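Local coordinates for protein probable Rab-related GTPase (Acanthamoeba polyphaga mimivirus, PDB 5XC5) that binds and probably hydrolyses GTP as a small GTPase of the Rab family, and may take part in protein transport, at residues 35-40 and 59-64. The protein carries 1 engineered substitution. Sequence-based numbering, arbitrary orientation.
With MG (magnesium ion), chain C; GTP (guanosine-5'-triphosphate), chain B.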
ATOM      1  N   SER A  35       4.590  15.924   0.496  1.00 22.37           N
ATOM      2  CA  SER A  35       5.607  16.157  -0.521  1.00 21.44           C
ATOM      3  C   SER A  35       6.238  14.815  -0.849  1.00 16.42           C
ATOM      4  O   SER A  35       6.086  13.851  -0.089  1.00 15.55           O
ATOM      5  CB  SER A  35       6.673  17.122   0.014  1.00 25.10           C
ATOM      6  OG  SER A  35       7.179  16.674   1.259  1.00 25.54           O
ATOM      7  N   PRO A  36       6.948  14.704  -1.983  1.00 14.83           N
ATOM      8  CA  PRO A  36       7.493  13.397  -2.380  1.00 12.69           C
ATOM      9  C   PRO A  36       8.401  12.811  -1.307  1.00 12.51           C
ATOM     10  O   PRO A  36       9.207  13.505  -0.682  1.00 14.83           O
ATOM     11  CB  PRO A  36       8.272  13.700  -3.668  1.00 13.76           C
ATOM     12  CG  PRO A  36       7.644  14.939  -4.198  1.00 18.01           C
ATOM     13  CD  PRO A  36       7.187  15.732  -3.017  1.00 15.89           C
ATOM     14  N   THR A  37       8.251  11.517  -1.092  1.00 10.93           N
ATOM     15  CA  THR A  37       9.016  10.825  -0.071  1.00 10.89           C
ATOM     16  C   THR A  37      10.401  10.479  -0.602  1.00 10.37           C
ATOM     17  O   THR A  37      10.568  10.082  -1.762  1.00 10.08           O
ATOM     18  CB  THR A  37       8.262   9.562   0.341  1.00 10.79           C
ATOM     19  OG1 THR A  37       6.906   9.923   0.666  1.00 10.69           O
ATOM     20  CG2 THR A  37       8.917   8.883   1.555  1.00 11.16           C
ATOM     21  N   ILE A  38      11.413  10.665   0.244  1.00 10.16           N
ATOM     22  CA  ILE A  38      12.780  10.291  -0.104  1.00 10.52           C
ATOM     23  C   ILE A  38      13.204   9.158   0.826  1.00 10.96           C
ATOM     24  O   ILE A  38      12.936   7.982   0.531  1.00 12.12           O
ATOM     25  CB  ILE A  38      13.738  11.496  -0.064  1.00 10.95           C
ATOM     26  CG1 ILE A  38      13.152  12.636  -0.897  1.00 12.35           C
ATOM     27  CG2 ILE A  38      15.122  11.090  -0.595  1.00 11.64           C
ATOM     28  CD1 ILE A  38      14.070  13.848  -1.047  1.00 16.36           C
ATOM     29  N   GLY A  39      13.826   9.481   1.949  1.00 11.46           N
ATOM     30  CA  GLY A  39      14.031   8.465   2.971  1.00 11.39           C
ATOM     31  C   GLY A  39      12.694   7.950   3.469  1.00 10.49           C
ATOM     32  O   GLY A  39      11.731   8.704   3.601  1.00 11.18           O
ATOM     33  N   ALA A  40      12.643   6.655   3.778  1.00 11.50           N
ATOM     34  CA  ALA A  40      11.393   6.075   4.249  1.00 11.70           C
ATOM     35  C   ALA A  40      11.012   6.693   5.588  1.00 13.12           C
ATOM     36  O   ALA A  40      11.873   7.003   6.413  1.00 14.98           O
ATOM     37  CB  ALA A  40      11.528   4.556   4.382  1.00 14.33           C
ATOM     38  N   ILE A  59       4.794   0.897  10.493  1.00 11.84           N
ATOM     39  CA  ILE A  59       4.525   1.242   9.099  1.00 12.53           C
ATOM     40  C   ILE A  59       5.676   2.071   8.549  1.00 10.93           C
ATOM     41  O   ILE A  59       6.052   3.087   9.138  1.00 11.20           O
ATOM     42  CB  ILE A  59       3.211   2.029   8.987  1.00 12.72           C
ATOM     43  CG1 ILE A  59       2.057   1.200   9.548  1.00 13.28           C
ATOM     44  CG2 ILE A  59       2.965   2.443   7.545  1.00 12.51           C
ATOM     45  CD1 ILE A  59       0.780   1.995   9.771  1.00 15.90           C
ATOM     46  N   TRP A  60       6.208   1.657   7.399  1.00 10.62           N
ATOM     47  CA  TRP A  60       7.225   2.404   6.673  1.00 10.33           C
ATOM     48  C   TRP A  60       6.635   2.851   5.340  1.00 10.85           C
ATOM     49  O   TRP A  60       6.185   2.017   4.541  1.00 10.67           O
ATOM     50  CB  TRP A  60       8.473   1.550   6.443  1.00 11.98           C
ATOM     51  CG  TRP A  60       9.340   1.380   7.661  1.00 12.79           C
ATOM     52  CD1 TRP A  60       9.364   0.312   8.507  1.00 15.45           C
ATOM     53  CD2 TRP A  60      10.313   2.306   8.151  1.00 13.39           C
ATOM     54  NE1 TRP A  60      10.298   0.518   9.504  1.00 15.99           N
ATOM     55  CE2 TRP A  60      10.888   1.737   9.310  1.00 16.15           C
ATOM     56  CE3 TRP A  60      10.740   3.569   7.736  1.00 13.88           C
ATOM     57  CZ2 TRP A  60      11.882   2.384  10.047  1.00 18.71           C
ATOM     58  CZ3 TRP A  60      11.725   4.216   8.474  1.00 15.96           C
ATOM     59  CH2 TRP A  60      12.282   3.622   9.616  1.00 16.78           C
ATOM     60  N   ASP A  61       6.631   4.159   5.115  1.00 10.11           N
ATOM     61  CA  ASP A  61       6.157   4.786   3.888  1.00  9.71           C
ATOM     62  C   ASP A  61       7.386   5.100   3.039  1.00 10.85           C
ATOM     63  O   ASP A  61       8.247   5.874   3.465  1.00 12.09           O
ATOM     64  CB  ASP A  61       5.429   6.074   4.282  1.00 11.50           C
ATOM     65  CG  ASP A  61       4.939   6.868   3.089  1.00 12.96           C
ATOM     66  OD1 ASP A  61       4.785   6.272   2.000  1.00 11.12           O
ATOM     67  OD2 ASP A  61       4.708   8.092   3.249  1.00 13.40           O
ATOM     68  N   THR A  62       7.495   4.479   1.866  1.00  9.37           N
ATOM     69  CA  THR A  62       8.739   4.508   1.098  1.00  8.98           C
ATOM     70  C   THR A  62       8.612   5.374  -0.150  1.00 10.17           C
ATOM     71  O   THR A  62       7.519   5.748  -0.576  1.00  9.26           O
ATOM     72  CB  THR A  62       9.190   3.095   0.695  1.00  8.38           C
ATOM     73  OG1 THR A  62       8.287   2.560  -0.281  1.00  9.93           O
ATOM     74  CG2 THR A  62       9.235   2.164   1.882  1.00 10.12           C
ATOM     75  N   ALA A  63       9.764   5.671  -0.747  1.00  8.83           N
ATOM     76  CA  ALA A  63       9.831   6.487  -1.954  1.00  9.32           C
ATOM     77  C   ALA A  63       9.465   5.683  -3.198  1.00  9.93           C
ATOM     78  O   ALA A  63       9.950   4.563  -3.403  1.00 10.70           O
ATOM     79  CB  ALA A  63      11.256   7.008  -2.137  1.00  9.95           C
ATOM     80  N   GLY A  64       8.654   6.300  -4.060  1.00  9.94           N
ATOM     81  CA  GLY A  64       8.369   5.764  -5.376  1.00 10.70           C
ATOM     82  C   GLY A  64       9.204   6.340  -6.505  1.00 10.25           C
ATOM     83  O   GLY A  64       9.240   5.756  -7.592  1.00 11.08           O
TER
HETATM   84 MG    MG C 202       5.193   9.582  -0.484  1.00  6.87          MG
HETATM   85  PG  GTP B 201       6.037   9.426  -3.609  1.00 11.07           P
HETATM   86  O1G GTP B 201       6.351   9.696  -2.150  1.00 11.62           O
HETATM   87  O2G GTP B 201       6.679  10.431  -4.519  1.00 11.58           O
HETATM   88  O3G GTP B 201       6.353   8.003  -4.014  1.00 11.85           O
HETATM   89  O3B GTP B 201       4.437   9.658  -3.891  1.00 10.67           O
HETATM   90  PB  GTP B 201       3.192   9.095  -3.016  1.00  8.76           P
HETATM   91  O1B GTP B 201       3.519   9.112  -1.536  1.00 10.19           O
HETATM   92  O2B GTP B 201       2.764   7.754  -3.542  1.00  9.77           O
HETATM   93  O3A GTP B 201       1.963  10.073  -3.396  1.00 10.58           O
HETATM   94  PA  GTP B 201       1.423  11.318  -2.500  1.00 23.30           P
HETATM   95  O1A GTP B 201       0.663  10.806  -1.271  1.00 11.34           O
HETATM   96  O2A GTP B 201       2.568  12.318  -2.235  1.00 13.09           O
HETATM   97  O5' GTP B 201       0.314  11.936  -3.515  1.00 11.44           O
HETATM   98  C5' GTP B 201       0.685  12.482  -4.764  1.00 13.63           C
HETATM   99  C4' GTP B 201      -0.408  13.436  -5.244  1.00 14.16           C
HETATM  100  O4' GTP B 201      -1.569  12.662  -5.509  1.00 14.06           O
HETATM  101  C3' GTP B 201      -0.798  14.486  -4.221  1.00 18.15           C
HETATM  102  O3' GTP B 201      -1.058  15.722  -4.872  1.00 21.62           O
HETATM  103  C2' GTP B 201      -2.086  13.948  -3.636  1.00 17.37           C
HETATM  104  O2' GTP B 201      -2.937  14.964  -3.160  1.00 20.65           O
HETATM  105  C1' GTP B 201      -2.678  13.197  -4.812  1.00 14.03           C
HETATM  106  N9  GTP B 201      -3.525  12.103  -4.316  1.00 13.02           N
HETATM  107  C8  GTP B 201      -3.227  11.187  -3.341  1.00 12.63           C
HETATM  108  N7  GTP B 201      -4.271  10.345  -3.193  1.00 13.19           N
HETATM  109  C5  GTP B 201      -5.239  10.724  -4.067  1.00 11.59           C
HETATM  110  C6  GTP B 201      -6.506  10.225  -4.346  1.00 10.45           C
HETATM  111  O6  GTP B 201      -7.006   9.244  -3.767  1.00 11.69           O
HETATM  112  N1  GTP B 201      -7.234  10.874  -5.315  1.00 11.61           N
HETATM  113  C2  GTP B 201      -6.746  11.962  -6.007  1.00 11.76           C
HETATM  114  N2  GTP B 201      -7.515  12.524  -6.932  1.00 12.56           N
HETATM  115  N3  GTP B 201      -5.490  12.460  -5.746  1.00 12.40           N
HETATM  116  C4  GTP B 201      -4.773  11.831  -4.779  1.00 11.73           C
HETATM  117  O   HOH W   1       4.686  11.596  -0.673  1.00 11.79           O
HETATM  118  O   HOH W   2       9.272   9.326  -4.019  1.00 11.91           O
HETATM  119  O   HOH W   3      12.290   5.163   0.696  1.00  9.94           O
HETATM  120  O   HOH W   4       5.529   7.478  -0.201  1.00 10.60           O
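Thr37 and Asp61 turn towards one magnesium ion through their first torsions. In Thr37 (chi1 -51°) OG1 stands anti to the carbonyl carbon and CG2 anti to the backbone N, which sends the hydroxyl to the metal and lays the methyl against the carbonyl of Asp61. Asp61, CG anti to the backbone N (chi1 177°), reaches towards the same ion without touching it. Thr37 OG1 binds the magnesium at 2.1 Å, alongside O1G and O1B of GTP, two waters and Ser19. Asp61 is second shell: OD1 accepts a bond from one of those waters at 2.6 Å, which also donates to Thr62 O, while OD2 is hydrogen-bonded to Ser19.

No direct hydrogen bond joins 35-40 to 59-64; the γ-phosphate and waters do that work. Thr37 N donates to GTP O1G at 2.8 Å, nearly straight at 161°. Gly64 N donates to GTP O3G at 2.9 Å, more bent. This two-sided grip by the switch regions is known from GTP-bound Ras-like proteins. A further water links Ile38 O to Ala63 N, and Ala63 CB sits 3.2 Å from Thr37 O. Ala40 CA makes a bent CA-H...O contact with Asp61 O (3.2 Å). Ala40 CB lies against Trp60 CE3 at 3.6 Å, beside the ring and off its plane, while Ala40 O meets the indole edge.

Phe42 and Tyr75 also meet that indole. Segment 35-40 ends the loop after helix 18-26 and leads into edge strand 41-48, antiparallel to 54-61; beyond Asp61 the chain leaves the sheet towards helix 69-72, where Ala63 O is hydrogen-bonded to Thr72 OG1.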